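Local coordinates for Alpha/beta hydrolase fold-3 domain-containing protein (Enterococcus faecalis, PDB 2QRU) that is of unknown function but has the alpha/beta hydrolase fold and is probably a hydrolase, at residues T27-Y32 with T60-D65; E205-F210 with G233-E238; N129-T134 with L247-L252. All coordinates share one frame; numbering follows the deposited sequence. Where two conformers were deposited one is given.

Contact 1. Residues T27-Y32 with T60-D65; sequences TNYVVY and TVLALD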
loop_
_atom_site.group_PDB
_atom_site.type_symbol
_atom_site.label_atom_id
_atom_site.label_comp_id
_atom_site.label_asym_id
_atom_site.label_seq_id
_atom_site.Cartn_x
_atom_site.Cartn_y
_atom_site.Cartn_z
ATOM N N THR A 27 8.224 -12.287 -18.577
ATOM C CA THR A 27 7.333 -12.165 -17.444
ATOM C C THR A 27 6.690 -10.775 -17.431
ATOM O O THR A 27 7.153 -9.856 -18.111
ATOM C CB THR A 27 8.067 -12.503 -16.099
ATOM O OG1 THR A 27 7.114 -12.574 -15.020
ATOM C CG2 THR A 27 9.175 -11.473 -15.786
ATOM N N ASN A 28 5.587 -10.664 -16.705
ATOM C CA ASN A 28 4.959 -9.385 -16.380
ATOM C C ASN A 28 5.259 -9.138 -14.905
ATOM O O ASN A 28 5.779 -10.020 -14.246
ATOM C CB ASN A 28 3.450 -9.476 -16.623
ATOM C CG ASN A 28 3.066 -9.142 -18.066
ATOM O OD1 ASN A 28 3.916 -9.043 -18.949
ATOM N ND2 ASN A 28 1.776 -8.923 -18.292
ATOM N N TYR A 29 4.941 -7.951 -14.378
ATOM C CA TYR A 29 5.310 -7.635 -13.010
ATOM C C TYR A 29 4.154 -7.045 -12.221
ATOM O O TYR A 29 3.275 -6.403 -12.795
ATOM C CB TYR A 29 6.432 -6.598 -12.982
ATOM C CG TYR A 29 7.703 -7.106 -13.616
ATOM C CD1 TYR A 29 7.890 -7.017 -14.991
ATOM C CD2 TYR A 29 8.695 -7.712 -12.835
ATOM C CE1 TYR A 29 9.053 -7.509 -15.592
ATOM C CE2 TYR A 29 9.865 -8.209 -13.429
ATOM C CZ TYR A 29 10.033 -8.087 -14.803
ATOM O OH TYR A 29 11.172 -8.572 -15.403
ATOM N N VAL A 30 4.188 -7.245 -10.913
ATOM C CA VAL A 30 3.334 -6.469 -9.995
ATOM C C VAL A 30 4.186 -5.910 -8.896
ATOM O O VAL A 30 4.956 -6.663 -8.262
ATOM C CB VAL A 30 2.231 -7.331 -9.364
ATOM C CG1 VAL A 30 1.513 -6.583 -8.240
ATOM C CG2 VAL A 30 1.226 -7.714 -10.411
ATOM N N VAL A 31 4.052 -4.601 -8.669
ATOM C CA VAL A 31 4.810 -3.963 -7.587
ATOM C C VAL A 31 3.892 -3.923 -6.371
ATOM O O VAL A 31 2.771 -3.399 -6.457
ATOM C CB VAL A 31 5.283 -2.540 -7.960
ATOM C CG1 VAL A 31 6.092 -1.937 -6.796
ATOM C CG2 VAL A 31 6.127 -2.593 -9.244
ATOM N N TYR A 32 4.350 -4.497 -5.253
ATOM C CA TYR A 32 3.552 -4.580 -4.044
ATOM C C TYR A 32 4.027 -3.555 -3.004
ATOM O O TYR A 32 5.227 -3.531 -2.665
ATOM C CB TYR A 32 3.639 -5.979 -3.449
ATOM C CG TYR A 32 3.024 -6.082 -2.080
ATOM C CD1 TYR A 32 1.637 -6.072 -1.934
ATOM C CD2 TYR A 32 3.827 -6.178 -0.930
ATOM C CE1 TYR A 32 1.039 -6.168 -0.679
ATOM C CE2 TYR A 32 3.252 -6.266 0.349
ATOM C CZ TYR A 32 1.856 -6.253 0.464
ATOM O OH TYR A 32 1.254 -6.331 1.704
ATOM N N THR A 60 5.718 -11.628 -11.856
ATOM C CA THR A 60 6.825 -11.525 -10.916
ATOM C C THR A 60 6.481 -10.414 -9.914
ATOM O O THR A 60 6.155 -9.293 -10.304
ATOM C CB THR A 60 8.140 -11.198 -11.662
ATOM O OG1 THR A 60 8.553 -12.346 -12.426
ATOM C CG2 THR A 60 9.258 -10.810 -10.683
ATOM N N VAL A 61 6.560 -10.733 -8.619
ATOM C CA VAL A 61 6.199 -9.758 -7.589
ATOM C C VAL A 61 7.439 -8.991 -7.141
ATOM O O VAL A 61 8.478 -9.587 -6.839
ATOM C CB VAL A 61 5.514 -10.439 -6.379
ATOM C CG1 VAL A 61 5.218 -9.411 -5.295
ATOM C CG2 VAL A 61 4.203 -11.119 -6.816
ATOM N N LEU A 62 7.300 -7.671 -7.109
ATOM C CA LEU A 62 8.375 -6.780 -6.649
ATOM C C LEU A 62 7.852 -6.079 -5.396
ATOM O O LEU A 62 7.076 -5.136 -5.501
ATOM C CB LEU A 62 8.727 -5.763 -7.750
ATOM C CG LEU A 62 9.060 -6.397 -9.109
ATOM C CD1 LEU A 62 9.204 -5.358 -10.191
ATOM C CD2 LEU A 62 10.320 -7.277 -9.017
ATOM N N ALA A 63 8.240 -6.575 -4.221
ATOM C CA ALA A 63 7.750 -6.032 -2.958
ATOM C C ALA A 63 8.715 -4.931 -2.528
ATOM O O ALA A 63 9.889 -5.207 -2.290
ATOM C CB ALA A 63 7.665 -7.138 -1.898
ATOM N N LEU A 64 8.231 -3.694 -2.450
ATOM C CA LEU A 64 9.136 -2.536 -2.473
ATOM C C LEU A 64 9.190 -1.751 -1.150
ATOM O O LEU A 64 8.158 -1.541 -0.497
ATOM C CB LEU A 64 8.695 -1.596 -3.638
ATOM C CG LEU A 64 9.589 -0.437 -4.063
ATOM C CD1 LEU A 64 10.987 -0.944 -4.493
ATOM C CD2 LEU A 64 8.944 0.425 -5.187
ATOM N N ASP A 65 10.393 -1.296 -0.776
ATOM C CA ASP A 65 10.518 -0.410 0.389
ATOM C C ASP A 65 9.965 0.974 0.084
ATOM O O ASP A 65 10.104 1.472 -1.037
ATOM C CB ASP A 65 11.998 -0.171 0.733
ATOM C CG ASP A 65 12.699 -1.362 1.382
ATOM O OD1 ASP A 65 12.074 -2.343 1.821
ATOM O OD2 ASP A 65 13.940 -1.284 1.458
HETATM O O HOH W 1 6.070 -3.174 0.048
#
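Val-30 and Tyr-32 each use both backbone N and O to bond Thr-60, Leu-62 and Leu-64, which makes strands 28-32 and 60-64 parallel neighbours. The axes of the two short strands run 22° apart in direction. Thr-60 O accepts from Val-30 N, and Leu-62 N reaches Val-30 O at 2.8 Å. Leu-62 O then takes Tyr-32 N, and Leu-64 N gives to Tyr-32 O. Weaker CA-H...O contacts accompany these bonds, such as Tyr-29 CA to Thr-60 O at 3.3 Å. One water donates to both Tyr-32 O and Leu-64 O.

The two threonine hydroxyls meet at the start of the pair. Thr-27 OG1 and Thr-60 OG1 lie 3.0 Å apart, their side chains crossing at about a right angle. Asn-28 O accepts twice, from Thr-60 N and from Thr-27 OG1, the latter in the carbonyl plane on a lone pair. Thr-22 adds a further hydroxyl partner for Thr-27.

Apolar contacts fall on both faces. On one, Tyr-29 and Thr-60 run side by side, and Tyr-29 CD2 meets Leu-62 CD1 at 3.6 Å. Further on, Val-31 CG1 packs on Leu-64 CD2 at 4.0 Å. Helix 74-93 covers this face. On the other face Tyr-32 CG is anti to the backbone N (chi1 171°). Tyr-32 CD2, at the ring edge, meets Ala-63 CB at 4.1 Å. The Tyr-32 hydroxyl bonds Asp-45.

The strands belong to a beta-alpha-beta unit with helix 48-55. Five backbone bonds set the register, and mostly buried apolar side chains pack on both faces of the central sheet.

Contact 2. Residues E205-F210 with G233-E238; sequences ETLKTF and GRTIPE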
loop_
_atom_site.group_PDB
_atom_site.type_symbol
_atom_site.label_atom_id
_atom_site.label_comp_id
_atom_site.label_asym_id
_atom_site.label_seq_id
_atom_site.Cartn_x
_atom_site.Cartn_y
_atom_site.Cartn_z
ATOM N N GLU A 205 -12.134 13.228 -10.705
ATOM C CA GLU A 205 -11.586 13.514 -12.026
ATOM C C GLU A 205 -10.359 12.643 -12.268
ATOM O O GLU A 205 -10.293 11.878 -13.233
ATOM C CB GLU A 205 -11.194 14.989 -12.120
ATOM C CG GLU A 205 -10.727 15.414 -13.509
ATOM C CD GLU A 205 -10.642 16.931 -13.690
ATOM O OE1 GLU A 205 -11.155 17.433 -14.709
ATOM O OE2 GLU A 205 -10.056 17.620 -12.825
ATOM N N THR A 206 -9.391 12.774 -11.371
ATOM C CA THR A 206 -8.144 12.012 -11.438
ATOM C C THR A 206 -8.405 10.489 -11.482
ATOM O O THR A 206 -7.865 9.770 -12.336
ATOM C CB THR A 206 -7.176 12.422 -10.282
ATOM O OG1 THR A 206 -6.721 13.766 -10.527
ATOM C CG2 THR A 206 -5.936 11.483 -10.189
ATOM N N LEU A 207 -9.230 9.986 -10.555
ATOM C CA LEU A 207 -9.501 8.548 -10.478
ATOM C C LEU A 207 -10.108 8.048 -11.780
ATOM O O LEU A 207 -9.827 6.934 -12.195
ATOM C CB LEU A 207 -10.428 8.256 -9.315
ATOM C CG LEU A 207 -9.825 8.466 -7.913
ATOM C CD1 LEU A 207 -10.925 8.297 -6.879
ATOM C CD2 LEU A 207 -8.680 7.464 -7.593
ATOM N N LYS A 208 -10.925 8.879 -12.431
ATOM C CA LYS A 208 -11.564 8.509 -13.717
ATOM C C LYS A 208 -10.570 8.220 -14.842
ATOM O O LYS A 208 -10.929 7.568 -15.814
ATOM C CB LYS A 208 -12.587 9.573 -14.145
ATOM C CG LYS A 208 -13.816 9.500 -13.275
ATOM C CD LYS A 208 -14.837 10.578 -13.654
ATOM C CE LYS A 208 -16.015 10.472 -12.696
ATOM N NZ LYS A 208 -17.012 11.520 -13.010
ATOM N N THR A 209 -9.345 8.729 -14.711
ATOM C CA THR A 209 -8.266 8.479 -15.672
ATOM C C THR A 209 -7.422 7.213 -15.376
ATOM O O THR A 209 -6.533 6.863 -16.187
ATOM C CB THR A 209 -7.283 9.659 -15.762
ATOM O OG1 THR A 209 -6.433 9.681 -14.611
ATOM C CG2 THR A 209 -8.021 10.991 -15.922
ATOM N N PHE A 210 -7.706 6.544 -14.258
ATOM C CA PHE A 210 -6.859 5.439 -13.798
ATOM C C PHE A 210 -7.175 4.125 -14.534
ATOM O O PHE A 210 -8.301 3.950 -15.063
ATOM C CB PHE A 210 -7.015 5.240 -12.260
ATOM C CG PHE A 210 -6.136 6.155 -11.427
ATOM C CD1 PHE A 210 -5.555 7.306 -11.978
ATOM C CD2 PHE A 210 -5.929 5.877 -10.069
ATOM C CE1 PHE A 210 -4.756 8.163 -11.167
ATOM C CE2 PHE A 210 -5.146 6.719 -9.267
ATOM C CZ PHE A 210 -4.559 7.855 -9.813
ATOM N N GLY A 233 -13.147 1.236 -6.297
ATOM C CA GLY A 233 -13.569 0.196 -7.237
ATOM C C GLY A 233 -14.705 0.586 -8.164
ATOM O O GLY A 233 -15.066 -0.170 -9.073
ATOM N N ARG A 234 -15.282 1.768 -7.939
ATOM C CA ARG A 234 -16.490 2.191 -8.682
ATOM C C ARG A 234 -16.236 3.454 -9.522
ATOM O O ARG A 234 -16.787 3.619 -10.618
ATOM C CB ARG A 234 -17.680 2.374 -7.728
ATOM C CG ARG A 234 -18.198 1.043 -7.247
ATOM C CD ARG A 234 -19.165 1.193 -6.093
ATOM N NE ARG A 234 -19.657 -0.113 -5.662
ATOM C CZ ARG A 234 -20.411 -0.321 -4.585
ATOM N NH1 ARG A 234 -20.756 0.692 -3.790
ATOM N NH2 ARG A 234 -20.852 -1.552 -4.298
ATOM N N THR A 235 -15.372 4.328 -9.025
ATOM C CA THR A 235 -15.107 5.583 -9.740
ATOM C C THR A 235 -14.041 5.384 -10.795
ATOM O O THR A 235 -14.110 5.982 -11.886
ATOM C CB THR A 235 -14.717 6.678 -8.735
ATOM O OG1 THR A 235 -15.851 6.871 -7.860
ATOM C CG2 THR A 235 -14.421 7.985 -9.452
ATOM N N ILE A 236 -13.053 4.550 -10.473
ATOM C CA ILE A 236 -12.097 4.146 -11.522
ATOM C C ILE A 236 -12.885 3.306 -12.547
ATOM O O ILE A 236 -13.606 2.394 -12.149
ATOM C CB ILE A 236 -10.925 3.344 -10.915
ATOM C CG1 ILE A 236 -10.196 4.213 -9.873
ATOM C CG2 ILE A 236 -10.003 2.844 -12.034
ATOM C CD1 ILE A 236 -8.984 3.540 -9.200
ATOM N N PRO A 237 -12.795 3.624 -13.853
ATOM C CA PRO A 237 -13.605 2.831 -14.817
ATOM C C PRO A 237 -13.231 1.345 -14.912
ATOM O O PRO A 237 -12.076 0.969 -14.609
ATOM C CB PRO A 237 -13.286 3.497 -16.173
ATOM C CG PRO A 237 -12.831 4.854 -15.821
ATOM C CD PRO A 237 -12.057 4.700 -14.555
ATOM N N GLU A 238 -14.190 0.518 -15.344
ATOM C CA GLU A 238 -13.896 -0.919 -15.606
ATOM C C GLU A 238 -13.313 -1.637 -14.374
ATOM O O GLU A 238 -12.517 -2.585 -14.487
ATOM C CB GLU A 238 -12.961 -1.077 -16.818
ATOM C CG GLU A 238 -13.422 -0.307 -18.080
ATOM C CD GLU A 238 -14.755 -0.774 -18.602
ATOM O OE1 GLU A 238 -15.154 -1.923 -18.303
ATOM O OE2 GLU A 238 -15.405 -0.001 -19.353
HETATM O O HOH W 2 -9.858 1.881 -15.944
#
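Phe-210 offers its ring and CB to Ile-236. Over one face of the ring, offset toward the rim, lies Leu-207 CA, 4.2 Å above the plane. Ile-236 CD1 comes in obliquely and is 3.9 Å from Phe-210 CD2. The Phe-210 side chain also touches Leu-111, Thr-114 and Gln-118 of helix 105-119.

Ile-236 uses both its branches. Its CG1 is anti to the carbonyl carbon (chi1 -60°) and lies 3.6 Å from Leu-207 O. The other branch, Ile-236 CG2, packs against Phe-210 CB at 3.8 Å. Thr-235 uses its methyl: CG2 is 4.0 Å from Leu-207 CB and also near Lys-208 CG. Lys-208 extends beyond CG, and its end leads away from 233-238. Pro-237 CG lies 3.3 Å from Lys-208 O, and its CD is as near.

No direct hydrogen bond crosses between the segments. A single water joins them, donating to Phe-210 O and to Pro-237 O, each at 2.7 Å. Within 205-210, Thr-206 O accepts from both the N and the OG1 of Thr-209.

The contact joins the C-terminal ends of helices 204-208 and 227-235, just before strands 213-218 and 240-244. Its chemistry is mainly apolar: aliphatic carbons meet one another and carbonyl oxygens, and one water gives the polar link between the two segments after their helices.

Contact 3. Residues N129-T134 with L247-L252; sequences NFYGYT and LEHDFL. With PO4 (phosphate ion), chain B.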
loop_
_atom_site.group_PDB
_atom_site.type_symbol
_atom_site.label_atom_id
_atom_site.label_comp_id
_atom_site.label_asym_id
_atom_site.label_seq_id
_atom_site.Cartn_x
_atom_site.Cartn_y
_atom_site.Cartn_z
ATOM N N ASN A 129 -6.345 -2.882 -4.880
ATOM C CA ASN A 129 -6.457 -2.136 -3.634
ATOM C C ASN A 129 -7.040 -3.014 -2.519
ATOM O O ASN A 129 -8.203 -3.419 -2.608
ATOM C CB ASN A 129 -7.439 -0.980 -3.834
ATOM C CG ASN A 129 -7.763 -0.310 -2.536
ATOM O OD1 ASN A 129 -6.857 0.090 -1.822
ATOM N ND2 ASN A 129 -9.048 -0.180 -2.226
ATOM N N PHE A 130 -6.240 -3.269 -1.493
ATOM C CA PHE A 130 -6.714 -3.862 -0.232
ATOM C C PHE A 130 -6.893 -2.733 0.762
ATOM O O PHE A 130 -5.898 -2.253 1.333
ATOM C CB PHE A 130 -5.699 -4.883 0.266
ATOM C CG PHE A 130 -5.776 -6.170 -0.482
ATOM C CD1 PHE A 130 -6.684 -7.162 -0.059
ATOM C CD2 PHE A 130 -4.957 -6.412 -1.554
ATOM C CE1 PHE A 130 -6.792 -8.387 -0.770
ATOM C CE2 PHE A 130 -5.040 -7.616 -2.261
ATOM C CZ PHE A 130 -5.948 -8.610 -1.883
ATOM N N TYR A 131 -8.152 -2.280 0.913
ATOM C CA TYR A 131 -8.579 -1.337 1.969
ATOM C C TYR A 131 -7.658 -0.099 2.134
ATOM O O TYR A 131 -7.328 0.341 3.247
ATOM C CB TYR A 131 -8.875 -2.072 3.287
ATOM C CG TYR A 131 -7.901 -3.172 3.657
ATOM C CD1 TYR A 131 -6.702 -2.888 4.299
ATOM C CD2 TYR A 131 -8.183 -4.509 3.347
ATOM C CE1 TYR A 131 -5.800 -3.918 4.653
ATOM C CE2 TYR A 131 -7.279 -5.538 3.673
ATOM C CZ TYR A 131 -6.100 -5.239 4.319
ATOM O OH TYR A 131 -5.249 -6.307 4.685
ATOM N N GLY A 132 -7.290 0.462 0.980
ATOM C CA GLY A 132 -6.567 1.747 0.962
ATOM C C GLY A 132 -7.544 2.925 0.983
ATOM O O GLY A 132 -8.730 2.803 1.355
ATOM N N TYR A 133 -7.031 4.077 0.537
ATOM C CA TYR A 133 -7.764 5.337 0.615
ATOM C C TYR A 133 -7.197 6.333 -0.376
ATOM O O TYR A 133 -6.068 6.145 -0.857
ATOM C CB TYR A 133 -7.747 5.865 2.037
ATOM C CG TYR A 133 -6.466 5.684 2.813
ATOM C CD1 TYR A 133 -6.237 4.512 3.566
ATOM C CD2 TYR A 133 -5.496 6.708 2.861
ATOM C CE1 TYR A 133 -5.053 4.344 4.317
ATOM C CE2 TYR A 133 -4.323 6.529 3.594
ATOM C CZ TYR A 133 -4.124 5.367 4.341
ATOM O OH TYR A 133 -2.979 5.193 5.103
ATOM N N THR A 134 -7.976 7.392 -0.665
ATOM C CA THR A 134 -7.665 8.301 -1.762
ATOM C C THR A 134 -7.296 9.693 -1.211
ATOM O O THR A 134 -6.851 10.560 -1.960
ATOM C CB THR A 134 -8.895 8.463 -2.696
ATOM O OG1 THR A 134 -10.046 8.745 -1.890
ATOM C CG2 THR A 134 -9.138 7.187 -3.522
ATOM N N LEU A 247 -15.150 -8.446 9.280
ATOM C CA LEU A 247 -13.729 -8.630 9.571
ATOM C C LEU A 247 -13.048 -7.334 9.950
ATOM O O LEU A 247 -13.496 -6.252 9.543
ATOM C CB LEU A 247 -12.980 -9.221 8.370
ATOM C CG LEU A 247 -13.320 -10.647 7.984
ATOM C CD1 LEU A 247 -12.492 -11.101 6.809
ATOM C CD2 LEU A 247 -13.143 -11.597 9.194
ATOM N N GLU A 248 -11.949 -7.459 10.697
ATOM C CA GLU A 248 -11.092 -6.323 11.045
ATOM C C GLU A 248 -10.426 -5.767 9.794
ATOM O O GLU A 248 -10.246 -6.481 8.799
ATOM C CB GLU A 248 -10.011 -6.754 12.038
ATOM C CG GLU A 248 -9.066 -5.632 12.542
ATOM C CD GLU A 248 -7.599 -5.775 12.031
ATOM O OE1 GLU A 248 -6.963 -6.823 12.340
ATOM O OE2 GLU A 248 -7.064 -4.830 11.399
ATOM N N HIS A 249 -10.083 -4.479 9.867
ATOM C CA HIS A 249 -9.336 -3.774 8.822
ATOM C C HIS A 249 -8.352 -4.637 8.014
ATOM O O HIS A 249 -8.492 -4.791 6.777
ATOM C CB HIS A 249 -8.600 -2.589 9.472
ATOM C CG HIS A 249 -7.676 -1.847 8.550
ATOM N ND1 HIS A 249 -8.117 -1.190 7.424
ATOM C CD2 HIS A 249 -6.336 -1.643 8.604
ATOM C CE1 HIS A 249 -7.092 -0.611 6.826
ATOM N NE2 HIS A 249 -5.999 -0.879 7.518
ATOM N N ASP A 250 -7.337 -5.182 8.695
ATOM C CA ASP A 250 -6.185 -5.712 7.963
ATOM C C ASP A 250 -6.366 -7.176 7.664
ATOM O O ASP A 250 -5.594 -8.018 8.143
ATOM C CB ASP A 250 -4.879 -5.476 8.749
ATOM C CG ASP A 250 -3.627 -5.734 7.907
ATOM O OD1 ASP A 250 -3.657 -5.669 6.648
ATOM O OD2 ASP A 250 -2.577 -5.996 8.513
ATOM N N PHE A 251 -7.390 -7.509 6.881
ATOM C CA PHE A 251 -7.740 -8.941 6.802
ATOM C C PHE A 251 -6.762 -9.817 6.004
ATOM O O PHE A 251 -6.890 -11.058 6.028
ATOM C CB PHE A 251 -9.193 -9.169 6.382
ATOM C CG PHE A 251 -9.532 -8.605 5.021
ATOM C CD1 PHE A 251 -9.120 -9.284 3.894
ATOM C CD2 PHE A 251 -10.280 -7.419 4.887
ATOM C CE1 PHE A 251 -9.444 -8.792 2.605
ATOM C CE2 PHE A 251 -10.618 -6.951 3.610
ATOM C CZ PHE A 251 -10.205 -7.639 2.491
ATOM N N LEU A 252 -5.752 -9.198 5.357
ATOM C CA LEU A 252 -4.639 -10.007 4.789
ATOM C C LEU A 252 -3.822 -10.760 5.870
ATOM O O LEU A 252 -3.057 -11.684 5.549
ATOM C CB LEU A 252 -3.711 -9.179 3.892
ATOM C CG LEU A 252 -4.287 -8.713 2.540
ATOM C CD1 LEU A 252 -3.277 -7.804 1.960
ATOM C CD2 LEU A 252 -4.458 -9.914 1.660
HETATM P P PO4 B . -2.319 0.064 7.985
HETATM O O1 PO4 B . -3.638 0.820 8.073
HETATM O O2 PO4 B . -1.626 0.176 9.337
HETATM O O3 PO4 B . -2.556 -1.432 7.768
HETATM O O4 PO4 B . -1.512 0.650 6.838
#
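Tyr-131 packs its ring among His-249, Phe-251 and the backbone between them. This is the tight part. His-249 O sits over the centre of one face of the Tyr-131 ring, 3.2 Å above the plane, and Phe-130 CB lies over the opposite face. The ring edge points at the faces of His-249 and Phe-251 in two T-shaped pairs, with planes at 63° in each. Tyr-131 OH donates to Asp-250 OD1 at 2.6 Å, on the anti side of the carboxylate, and accepts from Leu-252 N at 3.0 Å. Asp-250 OD1 also forms a salt bridge with Arg-103 NE. Beside the hydroxyl, Leu-252 CD2 makes a CH-pi contact over the Phe-130 ring.

Away from this core the contact is sparser. At the His-249 edge NE2 bonds O1 of a phosphate ion, probably from the crystallisation liquor, at 3.0 Å. The same ion is held by Gly-36 N, Gly-37 N and Ala-105 N. A bound ethanediol lies about 4 Å from the Asp-250 side chain.

His-249 also bonds Ser-104 and Asp-221, consistent with a Ser-His-Asp catalytic triad. The buried tyrosine, gripped by two hydrogen bonds, ties the loop bearing the histidine to the end of strand 127-130.

Along the chain contact 1 closes first. Contact 3 then opens at 129-134, both halves of contact 2 follow, and contact 3 closes at 247-252. Contacts 1 and 3 reach the same central sheet, with centres about 19 Å apart. Contact 1 lies on strands 28-33 and 59-64. Contact 3 lies where strand 127-130 ends and holds the histidine of the probable triad. Contact 2 is farther out, about 23 Å from contact 1 between centres. It touches contact 3 through Leu-207 CD1 and Thr-134 CG2, 4.0 Å apart. Contact 1 builds the sheet, contact 3 ties the histidine loop to it, and contact 2 joins the ends of two helices beside contact 3.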